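Local coordinates for glycosyltransferase (duf1792) (Streptococcus sanguinis, PDB 5V4A), which binds UDP in a GT-D-type glycosyltransferase domain, the C-terminal piece of a longer protein, and probably transfers sugars from UDP-linked donors, at residues S24-G29 and V206-L211; L143-G148 and L195-L200; E147-R152 and R168-S173. One frame throughout, in Å; residues are numbered along the deposited sequence.

Contact 1. Residues S24-G29 and V206-L211. With UDP (uridine-5'-diphosphate), chain C.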
loop_
_atom_site.group_PDB
_atom_site.type_symbol
_atom_site.label_atom_id
_atom_site.label_comp_id
_atom_site.label_asym_id
_atom_site.label_seq_id
_atom_site.Cartn_x
_atom_site.Cartn_y
_atom_site.Cartn_z
ATOM N N SER A 24 1.018 -12.825 -11.907
ATOM C CA SER A 24 0.621 -13.866 -10.977
ATOM C C SER A 24 1.785 -14.172 -10.039
ATOM O O SER A 24 2.931 -13.811 -10.305
ATOM C CB SER A 24 0.216 -15.124 -11.746
ATOM O OG SER A 24 -1.008 -14.935 -12.424
ATOM N N VAL A 25 1.516 -14.909 -8.956
ATOM C CA VAL A 25 2.595 -15.225 -8.025
ATOM C C VAL A 25 2.439 -16.636 -7.485
ATOM O O VAL A 25 1.323 -17.082 -7.207
ATOM C CB VAL A 25 2.662 -14.212 -6.865
ATOM C CG1 VAL A 25 1.402 -14.272 -6.021
ATOM C CG2 VAL A 25 3.879 -14.494 -6.013
ATOM N N VAL A 26 3.579 -17.325 -7.344
ATOM C CA VAL A 26 3.685 -18.621 -6.676
ATOM C C VAL A 26 4.819 -18.535 -5.667
ATOM O O VAL A 26 5.902 -18.026 -5.978
ATOM C CB VAL A 26 3.931 -19.810 -7.637
ATOM C CG1 VAL A 26 2.676 -20.172 -8.353
ATOM C CG2 VAL A 26 5.120 -19.579 -8.616
ATOM N N ARG A 27 4.566 -19.027 -4.454
ATOM C CA ARG A 27 5.516 -18.937 -3.355
ATOM C C ARG A 27 5.854 -20.345 -2.897
ATOM O O ARG A 27 4.970 -21.197 -2.786
ATOM C CB ARG A 27 4.942 -18.130 -2.176
ATOM C CG ARG A 27 4.052 -16.965 -2.555
ATOM C CD ARG A 27 3.262 -16.438 -1.350
ATOM N NE ARG A 27 2.277 -17.457 -1.012
ATOM C CZ ARG A 27 2.434 -18.355 -0.049
ATOM N NH1 ARG A 27 3.501 -18.287 0.749
ATOM N NH2 ARG A 27 1.512 -19.299 0.127
ATOM N N PHE A 28 7.120 -20.592 -2.613
ATOM C CA PHE A 28 7.534 -21.888 -2.092
ATOM C C PHE A 28 8.115 -21.685 -0.712
ATOM O O PHE A 28 8.982 -20.830 -0.526
ATOM C CB PHE A 28 8.551 -22.553 -3.018
ATOM C CG PHE A 28 7.965 -22.977 -4.311
ATOM C CD1 PHE A 28 7.976 -22.126 -5.406
ATOM C CD2 PHE A 28 7.361 -24.221 -4.428
ATOM C CE1 PHE A 28 7.415 -22.522 -6.608
ATOM C CE2 PHE A 28 6.795 -24.626 -5.610
ATOM C CZ PHE A 28 6.822 -23.770 -6.712
ATOM N N GLY A 29 7.612 -22.449 0.259
ATOM C CA GLY A 29 8.124 -22.385 1.609
ATOM C C GLY A 29 8.706 -23.709 2.056
ATOM O O GLY A 29 9.009 -24.579 1.233
ATOM N N VAL A 206 0.811 -25.590 -7.883
ATOM C CA VAL A 206 0.565 -26.223 -9.169
ATOM C C VAL A 206 -0.648 -25.604 -9.838
ATOM O O VAL A 206 -0.699 -25.470 -11.066
ATOM C CB VAL A 206 0.380 -27.734 -8.974
ATOM C CG1 VAL A 206 0.299 -28.410 -10.320
ATOM C CG2 VAL A 206 1.497 -28.303 -8.115
ATOM N N LEU A 207 -1.661 -25.269 -9.038
ATOM C CA LEU A 207 -2.866 -24.639 -9.555
ATOM C C LEU A 207 -2.544 -23.305 -10.216
ATOM O O LEU A 207 -2.916 -23.064 -11.374
ATOM C CB LEU A 207 -3.878 -24.477 -8.411
ATOM C CG LEU A 207 -5.293 -23.968 -8.713
ATOM C CD1 LEU A 207 -5.919 -24.664 -9.919
ATOM C CD2 LEU A 207 -6.204 -24.052 -7.485
ATOM N N VAL A 208 -1.857 -22.414 -9.493
ATOM C CA VAL A 208 -1.524 -21.124 -10.097
ATOM C C VAL A 208 -0.724 -21.337 -11.376
ATOM O O VAL A 208 -1.002 -20.716 -12.407
ATOM C CB VAL A 208 -0.760 -20.220 -9.118
ATOM C CG1 VAL A 208 -0.174 -19.023 -9.916
ATOM C CG2 VAL A 208 -1.677 -19.725 -8.021
ATOM N N TYR A 209 0.313 -22.174 -11.317
ATOM C CA TYR A 209 1.121 -22.396 -12.517
ATOM C C TYR A 209 0.258 -22.859 -13.682
ATOM O O TYR A 209 0.338 -22.306 -14.790
ATOM C CB TYR A 209 2.230 -23.410 -12.255
ATOM C CG TYR A 209 3.082 -23.616 -13.484
ATOM C CD1 TYR A 209 4.224 -22.877 -13.684
ATOM C CD2 TYR A 209 2.721 -24.540 -14.461
ATOM C CE1 TYR A 209 4.993 -23.051 -14.830
ATOM C CE2 TYR A 209 3.482 -24.715 -15.614
ATOM C CZ TYR A 209 4.623 -23.977 -15.781
ATOM O OH TYR A 209 5.392 -24.142 -16.914
ATOM N N ASP A 210 -0.578 -23.872 -13.450
ATOM C CA ASP A 210 -1.400 -24.419 -14.525
ATOM C C ASP A 210 -2.386 -23.387 -15.042
ATOM O O ASP A 210 -2.652 -23.317 -16.247
ATOM C CB ASP A 210 -2.149 -25.668 -14.044
ATOM C CG ASP A 210 -1.284 -26.913 -14.029
ATOM O OD1 ASP A 210 -0.148 -26.879 -14.548
ATOM O OD2 ASP A 210 -1.751 -27.938 -13.499
ATOM N N LEU A 211 -2.964 -22.594 -14.140
ATOM C CA LEU A 211 -3.921 -21.577 -14.551
ATOM C C LEU A 211 -3.253 -20.463 -15.349
ATOM O O LEU A 211 -3.846 -19.954 -16.304
ATOM C CB LEU A 211 -4.622 -21.003 -13.315
ATOM C CG LEU A 211 -5.672 -21.894 -12.657
ATOM C CD1 LEU A 211 -6.198 -21.214 -11.400
ATOM C CD2 LEU A 211 -6.796 -22.217 -13.627
HETATM N N1 UDP C . -4.678 -25.952 2.623
HETATM C C2 UDP C . -5.856 -26.478 2.146
HETATM N N3 UDP C . -5.758 -27.734 1.608
HETATM C C4 UDP C . -4.617 -28.507 1.504
HETATM C C5 UDP C . -3.433 -27.890 2.009
HETATM C C6 UDP C . -3.496 -26.648 2.532
HETATM O O2 UDP C . -6.919 -25.878 2.195
HETATM O O4 UDP C . -4.683 -29.633 0.977
HETATM C "C1'" UDP C . -4.716 -24.561 3.148
HETATM C "C2'" UDP C . -4.613 -24.370 4.656
HETATM O "O2'" UDP C . -5.853 -24.656 5.300
HETATM C "C3'" UDP C . -4.212 -22.880 4.713
HETATM C "C4'" UDP C . -3.409 -22.671 3.413
HETATM O "O4'" UDP C . -3.605 -23.868 2.631
HETATM O "O3'" UDP C . -5.333 -22.005 4.665
HETATM C "C5'" UDP C . -1.935 -22.390 3.589
HETATM O "O5'" UDP C . -1.215 -22.376 2.337
HETATM P PA UDP C . 0.360 -22.244 2.307
HETATM O O1A UDP C . 1.023 -23.484 2.901
HETATM O O2A UDP C . 0.730 -21.873 0.919
HETATM O O3A UDP C . 0.679 -21.014 3.335
HETATM P PB UDP C . 1.958 -20.109 3.609
HETATM O O1B UDP C . 2.962 -20.609 2.563
HETATM O O2B UDP C . 2.391 -20.542 5.029
HETATM O O3B UDP C . 1.645 -18.650 3.469
#
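Ser-24 opens strand 24-27 with its CB 4.3 Å from Val-208 CG1, part of a contact that sets the strand, held between strands 66-70 and 218-220, against helix 201-213 in the GT-D fold of the domain. The Ser-24 hydroxyl is engaged outside the pair, with Ala-218 N. Strand and helix run nearly antiparallel, their local axes 8.2 Å apart at 150°, and the contact between them is small and almost wholly apolar.

At Val-25 the side chain points away from the helix and packs on Met-67 and Cys-69 of strand 66-70, and only its carbonyl O meets a methyl, Val-208 CG1, at 3.7 Å. Val-26 points back to the helix and carries the contact. Its CG1, anti to its own carbonyl carbon (chi1 -76°), slides past the isopropyl group of Val-208, which runs in the opposite direction; Val-26 CG1 and Val-208 CG1 are 3.4 Å apart, tighter than ordinary van der Waals contact.

Arg-27, the next residue, does not touch the helix and serves the UDP site. Its chain bends at chi3 (-70°), and the guanidinium reaches the diphosphate, with Asp-220 as a second, anionic partner for NH2. Arg-27 NH1 bonds UDP O1B at 3.0 Å; Arg-27 NH2 shares that oxygen at 3.1 Å and makes a weak bond to UDP O2A, 2.8 Å away near the guanidinium plane, thereby touching both phosphates.

Contact 2. Residues L143-G148 and L195-L200. With UDP (uridine-5'-diphosphate), chain C.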
loop_
_atom_site.group_PDB
_atom_site.type_symbol
_atom_site.label_atom_id
_atom_site.label_comp_id
_atom_site.label_asym_id
_atom_site.label_seq_id
_atom_site.Cartn_x
_atom_site.Cartn_y
_atom_site.Cartn_z
ATOM N N LEU A 143 -13.566 -11.267 -7.123
ATOM C CA LEU A 143 -12.592 -12.258 -6.690
ATOM C C LEU A 143 -13.171 -13.667 -6.818
ATOM O O LEU A 143 -14.366 -13.879 -6.582
ATOM C CB LEU A 143 -12.200 -11.989 -5.226
ATOM C CG LEU A 143 -11.456 -10.682 -4.925
ATOM C CD1 LEU A 143 -11.105 -10.581 -3.442
ATOM C CD2 LEU A 143 -10.196 -10.555 -5.767
ATOM N N LEU A 144 -12.321 -14.627 -7.193
ATOM C CA LEU A 144 -12.620 -16.054 -7.063
ATOM C C LEU A 144 -11.607 -16.631 -6.084
ATOM O O LEU A 144 -10.415 -16.731 -6.384
ATOM C CB LEU A 144 -12.587 -16.768 -8.415
ATOM C CG LEU A 144 -13.021 -18.246 -8.297
ATOM C CD1 LEU A 144 -14.448 -18.448 -7.741
ATOM C CD2 LEU A 144 -12.867 -18.922 -9.651
ATOM N N ILE A 145 -12.081 -16.989 -4.903
ATOM C CA ILE A 145 -11.235 -17.485 -3.836
ATOM C C ILE A 145 -11.273 -19.007 -3.860
ATOM O O ILE A 145 -12.350 -19.606 -3.771
ATOM C CB ILE A 145 -11.705 -16.920 -2.489
ATOM C CG1 ILE A 145 -11.343 -15.440 -2.381
ATOM C CG2 ILE A 145 -11.199 -17.726 -1.355
ATOM C CD1 ILE A 145 -11.771 -14.802 -1.070
ATOM N N VAL A 146 -10.105 -19.628 -3.982
ATOM C CA VAL A 146 -9.966 -21.086 -4.042
ATOM C C VAL A 146 -9.198 -21.534 -2.805
ATOM O O VAL A 146 -7.988 -21.293 -2.699
ATOM C CB VAL A 146 -9.262 -21.524 -5.333
ATOM C CG1 VAL A 146 -9.346 -23.039 -5.485
ATOM C CG2 VAL A 146 -9.906 -20.828 -6.542
ATOM N N GLU A 147 -9.895 -22.175 -1.863
ATOM C CA GLU A 147 -9.336 -22.449 -0.546
ATOM C C GLU A 147 -9.928 -23.740 0.007
ATOM O O GLU A 147 -10.890 -24.294 -0.531
ATOM C CB GLU A 147 -9.632 -21.311 0.429
ATOM C CG GLU A 147 -11.097 -21.245 0.843
ATOM C CD GLU A 147 -11.415 -20.027 1.726
ATOM O OE1 GLU A 147 -12.614 -19.754 1.950
ATOM O OE2 GLU A 147 -10.470 -19.346 2.185
ATOM N N GLY A 148 -9.342 -24.209 1.115
ATOM C CA GLY A 148 -9.838 -25.395 1.787
ATOM C C GLY A 148 -11.007 -25.131 2.733
ATOM O O GLY A 148 -11.358 -23.994 3.063
ATOM N N LEU A 195 -10.390 -11.981 -10.472
ATOM C CA LEU A 195 -9.043 -12.238 -9.972
ATOM C C LEU A 195 -9.077 -13.470 -9.074
ATOM O O LEU A 195 -9.909 -13.550 -8.167
ATOM C CB LEU A 195 -8.522 -11.038 -9.186
ATOM C CG LEU A 195 -7.230 -11.181 -8.371
ATOM C CD1 LEU A 195 -6.067 -11.525 -9.261
ATOM C CD2 LEU A 195 -6.946 -9.886 -7.598
ATOM N N ILE A 196 -8.189 -14.432 -9.334
ATOM C CA ILE A 196 -8.180 -15.699 -8.603
ATOM C C ILE A 196 -7.160 -15.591 -7.477
ATOM O O ILE A 196 -5.991 -15.271 -7.726
ATOM C CB ILE A 196 -7.848 -16.883 -9.531
ATOM C CG1 ILE A 196 -8.897 -16.989 -10.642
ATOM C CG2 ILE A 196 -7.838 -18.188 -8.731
ATOM C CD1 ILE A 196 -8.411 -17.726 -11.899
ATOM N N LEU A 197 -7.598 -15.852 -6.243
ATOM C CA LEU A 197 -6.727 -15.948 -5.075
ATOM C C LEU A 197 -6.783 -17.369 -4.542
ATOM O O LEU A 197 -7.862 -17.951 -4.446
ATOM C CB LEU A 197 -7.145 -15.004 -3.936
ATOM C CG LEU A 197 -7.447 -13.539 -4.223
ATOM C CD1 LEU A 197 -7.934 -12.761 -2.949
ATOM C CD2 LEU A 197 -6.200 -12.939 -4.812
ATOM N N THR A 198 -5.637 -17.927 -4.170
ATOM C CA THR A 198 -5.645 -19.309 -3.706
ATOM C C THR A 198 -4.882 -19.439 -2.391
ATOM O O THR A 198 -3.854 -18.780 -2.168
ATOM C CB THR A 198 -5.104 -20.282 -4.791
ATOM O OG1 THR A 198 -5.388 -21.636 -4.411
ATOM C CG2 THR A 198 -3.615 -20.131 -4.987
ATOM N N MET A 199 -5.455 -20.245 -1.494
ATOM C CA MET A 199 -4.921 -20.529 -0.168
ATOM C C MET A 199 -5.053 -22.046 -0.053
ATOM O O MET A 199 -6.080 -22.523 0.426
ATOM C CB MET A 199 -5.714 -19.832 0.938
ATOM C CG MET A 199 -5.779 -18.298 0.884
ATOM S SD MET A 199 -6.645 -17.654 -0.559
ATOM C CE MET A 199 -8.221 -18.291 -0.182
ATOM N N LEU A 200 -4.063 -22.794 -0.549
ATOM C CA LEU A 200 -4.270 -24.225 -0.732
ATOM C C LEU A 200 -2.975 -25.021 -0.637
ATOM O O LEU A 200 -2.854 -26.071 -1.275
ATOM C CB LEU A 200 -4.955 -24.498 -2.088
ATOM C CG LEU A 200 -5.795 -25.771 -2.292
ATOM C CD1 LEU A 200 -7.009 -25.853 -1.354
ATOM C CD2 LEU A 200 -6.215 -25.916 -3.777
HETATM N N1 UDP C . -4.678 -25.952 2.623
HETATM C C2 UDP C . -5.856 -26.478 2.146
HETATM N N3 UDP C . -5.758 -27.734 1.608
HETATM C C4 UDP C . -4.617 -28.507 1.504
HETATM C C5 UDP C . -3.433 -27.890 2.009
HETATM C C6 UDP C . -3.496 -26.648 2.532
HETATM O O2 UDP C . -6.919 -25.878 2.195
HETATM O O4 UDP C . -4.683 -29.633 0.977
HETATM C "C1'" UDP C . -4.716 -24.561 3.148
HETATM C "C2'" UDP C . -4.613 -24.370 4.656
HETATM O "O2'" UDP C . -5.853 -24.656 5.300
HETATM C "C3'" UDP C . -4.212 -22.880 4.713
HETATM C "C4'" UDP C . -3.409 -22.671 3.413
HETATM O "O4'" UDP C . -3.605 -23.868 2.631
HETATM O "O3'" UDP C . -5.333 -22.005 4.665
HETATM C "C5'" UDP C . -1.935 -22.390 3.589
HETATM O "O5'" UDP C . -1.215 -22.376 2.337
HETATM P PA UDP C . 0.360 -22.244 2.307
HETATM O O1A UDP C . 1.023 -23.484 2.901
HETATM O O2A UDP C . 0.730 -21.873 0.919
HETATM O O3A UDP C . 0.679 -21.014 3.335
HETATM P PB UDP C . 1.958 -20.109 3.609
HETATM O O1B UDP C . 2.962 -20.609 2.563
HETATM O O2B UDP C . 2.391 -20.542 5.029
HETATM O O3B UDP C . 1.645 -18.650 3.469
#
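Met-199 folds its side chain across strand 142-148, and its CE methyl lies over Ile-145 and Glu-147, two residues of the neighbouring strand whose side chains leave the sheet on the same face. The bends at chi2 and chi3, both 65°, curl the thioether back and bring Met-199 CE to 3.3 Å from Ile-145 CG2, a tight carbon contact, and to 3.4 Å from Glu-147 CB. The carboxylate of Glu-147 continues beyond the methyl to Arg-168 and to Ser-153 N.

Further back on this face, Leu-143 and Leu-195 lie side by side and point the same way, with their CD2 methyls 3.8 Å apart. The other branch of Leu-143, CD1, meets Leu-197 CD1 obliquely, so Leu-143 touches both Leu-195 and Leu-197.

On the reverse face Val-146 and Ile-196 are also aligned, touching through their CG2 methyls, while Leu-207 of helix 201-213 packs on Val-146. Thr-198 adds a polar contact here: OG1, anti to its backbone N (chi1 -168°), bonds Val-146 O at 3.1 Å. The same oxygen accepts Met-199 N at 3.0 Å, so two donors grip one buried carbonyl. Earlier rungs, Leu-144 N to Leu-195 O and Val-146 N to Leu-197 O, are both 2.8 Å.

At the C-terminal ends the strands reach the nucleotide. Gly-148 CA lies 3.0 Å from UDP O2, and Leu-200 CD1 touches the uracil. Adjacent parallel strands with a helix following one of them, and a ligand at their C-terminal ends, are characteristic of Rossmann-like alpha/beta nucleotide-binding domains, consistent with the GT-D fold.

Contact 3. Residues E147-R152 and R168-S173. With UDP (uridine-5'-diphosphate), chain C.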
loop_
_atom_site.group_PDB
_atom_site.type_symbol
_atom_site.label_atom_id
_atom_site.label_comp_id
_atom_site.label_asym_id
_atom_site.label_seq_id
_atom_site.Cartn_x
_atom_site.Cartn_y
_atom_site.Cartn_z
ATOM N N GLU A 147 -9.895 -22.175 -1.863
ATOM C CA GLU A 147 -9.336 -22.449 -0.546
ATOM C C GLU A 147 -9.928 -23.740 0.007
ATOM O O GLU A 147 -10.890 -24.294 -0.531
ATOM C CB GLU A 147 -9.632 -21.311 0.429
ATOM C CG GLU A 147 -11.097 -21.245 0.843
ATOM C CD GLU A 147 -11.415 -20.027 1.726
ATOM O OE1 GLU A 147 -12.614 -19.754 1.950
ATOM O OE2 GLU A 147 -10.470 -19.346 2.185
ATOM N N GLY A 148 -9.342 -24.209 1.115
ATOM C CA GLY A 148 -9.838 -25.395 1.787
ATOM C C GLY A 148 -11.007 -25.131 2.733
ATOM O O GLY A 148 -11.358 -23.994 3.063
ATOM N N LEU A 149 -11.599 -26.238 3.187
ATOM C CA LEU A 149 -12.812 -26.182 3.999
ATOM C C LEU A 149 -12.604 -25.367 5.275
ATOM O O LEU A 149 -13.500 -24.623 5.689
ATOM C CB LEU A 149 -13.278 -27.601 4.337
ATOM C CG LEU A 149 -14.577 -27.704 5.132
ATOM C CD1 LEU A 149 -15.721 -27.003 4.393
ATOM C CD2 LEU A 149 -14.923 -29.153 5.458
ATOM N N THR A 150 -11.441 -25.500 5.913
ATOM C CA THR A 150 -11.174 -24.833 7.188
ATOM C C THR A 150 -10.494 -23.484 7.033
ATOM O O THR A 150 -10.361 -22.760 8.026
ATOM C CB THR A 150 -10.319 -25.733 8.096
ATOM O OG1 THR A 150 -9.035 -25.954 7.492
ATOM C CG2 THR A 150 -11.020 -27.058 8.382
ATOM N N SER A 151 -10.084 -23.134 5.809
ATOM C CA SER A 151 -9.366 -21.888 5.557
ATOM C C SER A 151 -10.187 -20.673 5.985
ATOM O O SER A 151 -9.715 -19.832 6.759
ATOM C CB SER A 151 -9.024 -21.808 4.069
ATOM O OG SER A 151 -7.941 -22.667 3.746
ATOM N N ARG A 152 -11.417 -20.564 5.468
ATOM C CA ARG A 152 -12.360 -19.493 5.795
ATOM C C ARG A 152 -11.677 -18.119 5.782
ATOM O O ARG A 152 -11.892 -17.265 6.649
ATOM C CB ARG A 152 -13.041 -19.810 7.140
ATOM C CG ARG A 152 -13.883 -21.106 7.012
ATOM C CD ARG A 152 -14.536 -21.611 8.311
ATOM N NE ARG A 152 -15.654 -20.812 8.771
ATOM C CZ ARG A 152 -16.908 -20.977 8.374
ATOM N NH1 ARG A 152 -17.204 -21.905 7.489
ATOM N NH2 ARG A 152 -17.868 -20.204 8.867
ATOM N N ARG A 168 -16.448 -18.315 -4.028
ATOM C CA ARG A 168 -15.486 -19.256 -3.478
ATOM C C ARG A 168 -15.728 -20.665 -3.996
ATOM O O ARG A 168 -16.870 -21.131 -4.097
ATOM C CB ARG A 168 -15.483 -19.295 -1.906
ATOM C CG ARG A 168 -15.580 -17.942 -1.208
ATOM C CD ARG A 168 -15.582 -18.041 0.336
ATOM N NE ARG A 168 -15.412 -16.734 0.980
ATOM C CZ ARG A 168 -14.386 -16.360 1.750
ATOM N NH1 ARG A 168 -13.377 -17.179 2.007
ATOM N NH2 ARG A 168 -14.359 -15.127 2.261
ATOM N N ILE A 169 -14.620 -21.324 -4.323
ATOM C CA ILE A 169 -14.554 -22.742 -4.635
ATOM C C ILE A 169 -13.913 -23.395 -3.425
ATOM O O ILE A 169 -12.750 -23.106 -3.122
ATOM C CB ILE A 169 -13.704 -23.004 -5.889
ATOM C CG1 ILE A 169 -14.229 -22.254 -7.121
ATOM C CG2 ILE A 169 -13.563 -24.499 -6.155
ATOM C CD1 ILE A 169 -15.534 -22.718 -7.641
ATOM N N ILE A 170 -14.660 -24.253 -2.726
ATOM C CA ILE A 170 -14.204 -24.880 -1.485
ATOM C C ILE A 170 -13.634 -26.263 -1.790
ATOM O O ILE A 170 -14.296 -27.089 -2.433
ATOM C CB ILE A 170 -15.350 -24.996 -0.465
ATOM C CG1 ILE A 170 -15.928 -23.625 -0.086
ATOM C CG2 ILE A 170 -14.859 -25.722 0.773
ATOM C CD1 ILE A 170 -14.904 -22.534 0.227
ATOM N N CYS A 171 -12.414 -26.525 -1.301
ATOM C CA CYS A 171 -11.609 -27.697 -1.637
ATOM C C CYS A 171 -11.340 -28.523 -0.390
ATOM O O CYS A 171 -11.700 -28.078 0.709
ATOM C CB CYS A 171 -10.299 -27.232 -2.266
ATOM S SG CYS A 171 -10.568 -26.195 -3.704
ATOM N N PRO A 172 -10.728 -29.714 -0.491
ATOM C CA PRO A 172 -10.300 -30.410 0.731
ATOM C C PRO A 172 -9.314 -29.569 1.526
ATOM O O PRO A 172 -8.410 -28.937 0.968
ATOM C CB PRO A 172 -9.644 -31.696 0.203
ATOM C CG PRO A 172 -10.297 -31.943 -1.101
ATOM C CD PRO A 172 -10.547 -30.569 -1.687
ATOM N N SER A 173 -9.496 -29.577 2.850
ATOM C CA SER A 173 -8.603 -28.860 3.758
ATOM C C SER A 173 -7.213 -29.477 3.821
ATOM O O SER A 173 -6.263 -28.807 4.249
ATOM C CB SER A 173 -9.216 -28.813 5.160
ATOM O OG SER A 173 -9.401 -30.120 5.664
HETATM N N1 UDP C . -4.678 -25.952 2.623
HETATM C C2 UDP C . -5.856 -26.478 2.146
HETATM N N3 UDP C . -5.758 -27.734 1.608
HETATM C C4 UDP C . -4.617 -28.507 1.504
HETATM C C5 UDP C . -3.433 -27.890 2.009
HETATM C C6 UDP C . -3.496 -26.648 2.532
HETATM O O2 UDP C . -6.919 -25.878 2.195
HETATM O O4 UDP C . -4.683 -29.633 0.977
HETATM C "C1'" UDP C . -4.716 -24.561 3.148
HETATM C "C2'" UDP C . -4.613 -24.370 4.656
HETATM O "O2'" UDP C . -5.853 -24.656 5.300
HETATM C "C3'" UDP C . -4.212 -22.880 4.713
HETATM C "C4'" UDP C . -3.409 -22.671 3.413
HETATM O "O4'" UDP C . -3.605 -23.868 2.631
HETATM O "O3'" UDP C . -5.333 -22.005 4.665
HETATM C "C5'" UDP C . -1.935 -22.390 3.589
HETATM O "O5'" UDP C . -1.215 -22.376 2.337
HETATM P PA UDP C . 0.360 -22.244 2.307
HETATM O O1A UDP C . 1.023 -23.484 2.901
HETATM O O2A UDP C . 0.730 -21.873 0.919
HETATM O O3A UDP C . 0.679 -21.014 3.335
HETATM P PB UDP C . 1.958 -20.109 3.609
HETATM O O1B UDP C . 2.962 -20.609 2.563
HETATM O O2B UDP C . 2.391 -20.542 5.029
HETATM O O3B UDP C . 1.645 -18.650 3.469
#
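Gly-148 packs closely on the chain at Ser-173, its CA only 4.2 Å from Ser-173 CA, although Ser-173 already lies two residues past Cys-171, the bridge partner of Gly-148.

Just before it, Glu-147 and Arg-168 form a salt bridge. The extended arginine brings NH1 to 2.7 Å from Glu-147 OE1, which it meets on the syn side but 33° out of the carboxylate plane; the acid itself lies at the edge of the guanidinium. Ser-153 O takes NH2 of Arg-168, and Gln-266 takes NE.

The backbones pair as neighbouring parallel strands, 142-148 and 165-171, in the five-stranded sheet of this GT-D domain, with Cys-171 N bonded to Glu-147 O at 2.8 Å. Past Gly-148 the Leu-149 side chain crosses that of Ile-170 at a slant, CD1 of Leu-149 3.9 Å from CG2 of Ile-170.

The two loops then grip different parts of UDP. Pro-172 O accepts UDP N3 at 3.0 Å in a nearly straight bond (167°), reading the base edge. Ser-151 OG, anti to its own carbonyl carbon (chi1 -76°), bonds UDP O3' of the ribose at 2.8 Å.

Together the three contacts show how an alpha/beta domain builds one ligand site from distant chain parts. Contacts 2 and 3 are neighbours, centres 9 Å apart: both use strand 142-148, flanked by 195-199 and 165-171 in the same five-stranded parallel sheet. Contact 1 lies 11 Å from contact 2 and 17 Å from contact 3, centre to centre, and involves strand 24-27, joined by backbone bonds to strand 218-220 at the end of that sheet. Helix 201-213, which directly follows strand 195-199, packs over one face, Val-208 meeting Val-26 as well as Thr-198. Along the chain, contact 1 encloses the other two. All three touch UDP: contact 1 at the diphosphate, the others at the nucleoside.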